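Local coordinates for extracellular invertase (Aspergillus kawachii, PDB 5XH8), which releases terminal fructose from beta-fructofuranosides, probably including sucrose, and has high transfructosylation activity, consistent with making fructooligosaccharides such as 1-kestose, at residues Arg29-Pro34 / Thr367-Leu372. Residues are numbered along the deposited sequence; the frame is centred on the assembly and turned at random.
Sequences RAHVLP and TGTLLL
Val32 and Leu370 supply the direct backbone link: Leu370 N donates to Val32 O (2.9 Å, N-H...O 164°). A water extends the pairing, accepting from Val32 N and donating to Leu371 O at 2.7 Å, so that backbone groups too far apart to bond directly are still satisfied. Thr369 adds a polar branch: OG1, anti to its backbone N (chi1 -173°), donates to Leu370 O at 2.9 Å and also lies against His31 CB.

Among the apolar branches, Val32 CG1 meets Leu370 CD1 at 3.7 Å. Leu33 CD1 lies as a methyl on the backbone carbonyl Gly368 O. Gly368 suits a positive-phi backbone (phi 87°) that would press a CB against the preceding carbonyl O.

His31 brings both chemistries together. Leu372 CD2 makes a CH-pi contact over one ring face, 3.9 Å from the centroid, and Leu370 O lies in the ring plane at its edge, 3.2 Å from His31 CD2. His31 ND1 bonds Asp547 OD2 and His31 NE2 bonds Glu552 OE2; the same OE2 accepts from Leu372 N. Two carboxylates would be expected to stabilise a protonated imidazole. These bonds join the loop and strand 366-385 to strands 534-547 and 550-555 of the C-terminal beta-sandwich.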
loop_
_atom_site.group_PDB
_atom_site.type_symbol
_atom_site.label_atom_id
_atom_site.label_comp_id
_atom_site.label_asym_id
_atom_site.label_seq_id
_atom_site.Cartn_x
_atom_site.Cartn_y
_atom_site.Cartn_z
ATOM N N ARG A 29 -16.102 -19.292 -34.331
ATOM C CA ARG A 29 -17.094 -20.111 -33.598
ATOM C C ARG A 29 -16.525 -21.121 -32.598
ATOM O O ARG A 29 -17.267 -21.593 -31.724
ATOM C CB ARG A 29 -18.008 -20.833 -34.596
ATOM C CG ARG A 29 -17.351 -21.935 -35.405
ATOM C CD ARG A 29 -18.407 -22.777 -36.135
ATOM N NE ARG A 29 -19.173 -21.991 -37.113
ATOM C CZ ARG A 29 -19.410 -22.309 -38.394
ATOM N NH1 ARG A 29 -18.998 -23.457 -38.961
ATOM N NH2 ARG A 29 -20.119 -21.457 -39.132
ATOM N N ALA A 30 -15.252 -21.479 -32.750
ATOM C CA ALA A 30 -14.605 -22.525 -31.945
ATOM C C ALA A 30 -13.515 -21.983 -30.985
ATOM O O ALA A 30 -12.678 -22.757 -30.505
ATOM C CB ALA A 30 -13.984 -23.567 -32.861
ATOM N N HIS A 31 -13.532 -20.674 -30.708
ATOM C CA HIS A 31 -12.515 -20.022 -29.866
ATOM C C HIS A 31 -13.138 -19.347 -28.636
ATOM O O HIS A 31 -14.314 -18.973 -28.633
ATOM C CB HIS A 31 -11.751 -18.973 -30.682
ATOM C CG HIS A 31 -10.671 -19.545 -31.537
ATOM N ND1 HIS A 31 -10.931 -20.213 -32.713
ATOM C CD2 HIS A 31 -9.329 -19.543 -31.398
ATOM C CE1 HIS A 31 -9.795 -20.606 -33.250
ATOM N NE2 HIS A 31 -8.808 -20.203 -32.476
ATOM N N VAL A 32 -12.317 -19.167 -27.603
ATOM C CA VAL A 32 -12.736 -18.441 -26.393
ATOM C C VAL A 32 -12.618 -16.928 -26.601
ATOM O O VAL A 32 -11.529 -16.398 -26.807
ATOM C CB VAL A 32 -11.916 -18.877 -25.132
ATOM C CG1 VAL A 32 -12.206 -17.970 -23.927
ATOM C CG2 VAL A 32 -12.228 -20.305 -24.803
ATOM N N LEU A 33 -13.762 -16.255 -26.536
ATOM C CA LEU A 33 -13.822 -14.819 -26.551
ATOM C C LEU A 33 -15.151 -14.413 -25.892
ATOM O O LEU A 33 -16.073 -15.213 -25.845
ATOM C CB LEU A 33 -13.676 -14.283 -27.996
ATOM C CG LEU A 33 -14.846 -14.304 -28.975
ATOM C CD1 LEU A 33 -14.426 -13.617 -30.275
ATOM C CD2 LEU A 33 -15.365 -15.720 -29.255
ATOM N N PRO A 34 -15.258 -13.176 -25.391
ATOM C CA PRO A 34 -16.495 -12.778 -24.700
ATOM C C PRO A 34 -17.701 -12.698 -25.648
ATOM O O PRO A 34 -17.530 -12.769 -26.878
ATOM C CB PRO A 34 -16.152 -11.393 -24.123
ATOM C CG PRO A 34 -15.004 -10.910 -24.953
ATOM C CD PRO A 34 -14.250 -12.118 -25.375
ATOM N N THR A 367 -13.269 -7.299 -30.148
ATOM C CA THR A 367 -11.848 -7.111 -30.390
ATOM C C THR A 367 -11.082 -8.191 -29.649
ATOM O O THR A 367 -11.196 -8.299 -28.427
ATOM C CB THR A 367 -11.355 -5.744 -29.868
ATOM O OG1 THR A 367 -12.147 -4.691 -30.412
ATOM C CG2 THR A 367 -9.895 -5.523 -30.229
ATOM N N GLY A 368 -10.299 -8.973 -30.397
ATOM C CA GLY A 368 -9.473 -10.010 -29.842
ATOM C C GLY A 368 -10.124 -11.376 -29.644
ATOM O O GLY A 368 -11.359 -11.537 -29.645
ATOM N N THR A 369 -9.258 -12.359 -29.430
ATOM C CA THR A 369 -9.675 -13.694 -29.055
ATOM C C THR A 369 -8.548 -14.342 -28.276
ATOM O O THR A 369 -7.414 -13.856 -28.325
ATOM C CB THR A 369 -10.006 -14.541 -30.300
ATOM O OG1 THR A 369 -10.577 -15.789 -29.908
ATOM C CG2 THR A 369 -8.765 -14.800 -31.137
ATOM N N LEU A 370 -8.871 -15.415 -27.544
ATOM C CA LEU A 370 -7.849 -16.341 -27.107
ATOM C C LEU A 370 -7.668 -17.357 -28.218
ATOM O O LEU A 370 -8.612 -17.639 -28.984
ATOM C CB LEU A 370 -8.256 -17.076 -25.822
ATOM C CG LEU A 370 -8.572 -16.227 -24.596
ATOM C CD1 LEU A 370 -8.646 -17.095 -23.340
ATOM C CD2 LEU A 370 -7.553 -15.118 -24.422
ATOM N N LEU A 371 -6.468 -17.911 -28.300
ATOM C CA LEU A 371 -6.221 -19.043 -29.200
ATOM C C LEU A 371 -6.747 -20.355 -28.592
ATOM O O LEU A 371 -7.221 -20.395 -27.439
ATOM C CB LEU A 371 -4.738 -19.117 -29.533
ATOM C CG LEU A 371 -4.188 -17.836 -30.177
ATOM C CD1 LEU A 371 -2.720 -18.034 -30.535
ATOM C CD2 LEU A 371 -4.990 -17.451 -31.411
ATOM N N LEU A 372 -6.724 -21.422 -29.389
ATOM C CA LEU A 372 -7.199 -22.716 -28.935
ATOM C C LEU A 372 -6.386 -23.152 -27.685
ATOM O O LEU A 372 -5.186 -22.893 -27.609
ATOM C CB LEU A 372 -6.998 -23.785 -30.025
ATOM C CG LEU A 372 -7.675 -23.582 -31.386
ATOM C CD1 LEU A 372 -7.088 -24.585 -32.368
ATOM C CD2 LEU A 372 -9.184 -23.690 -31.238
HETATM O O HOH W 1 -9.944 -20.658 -27.465
#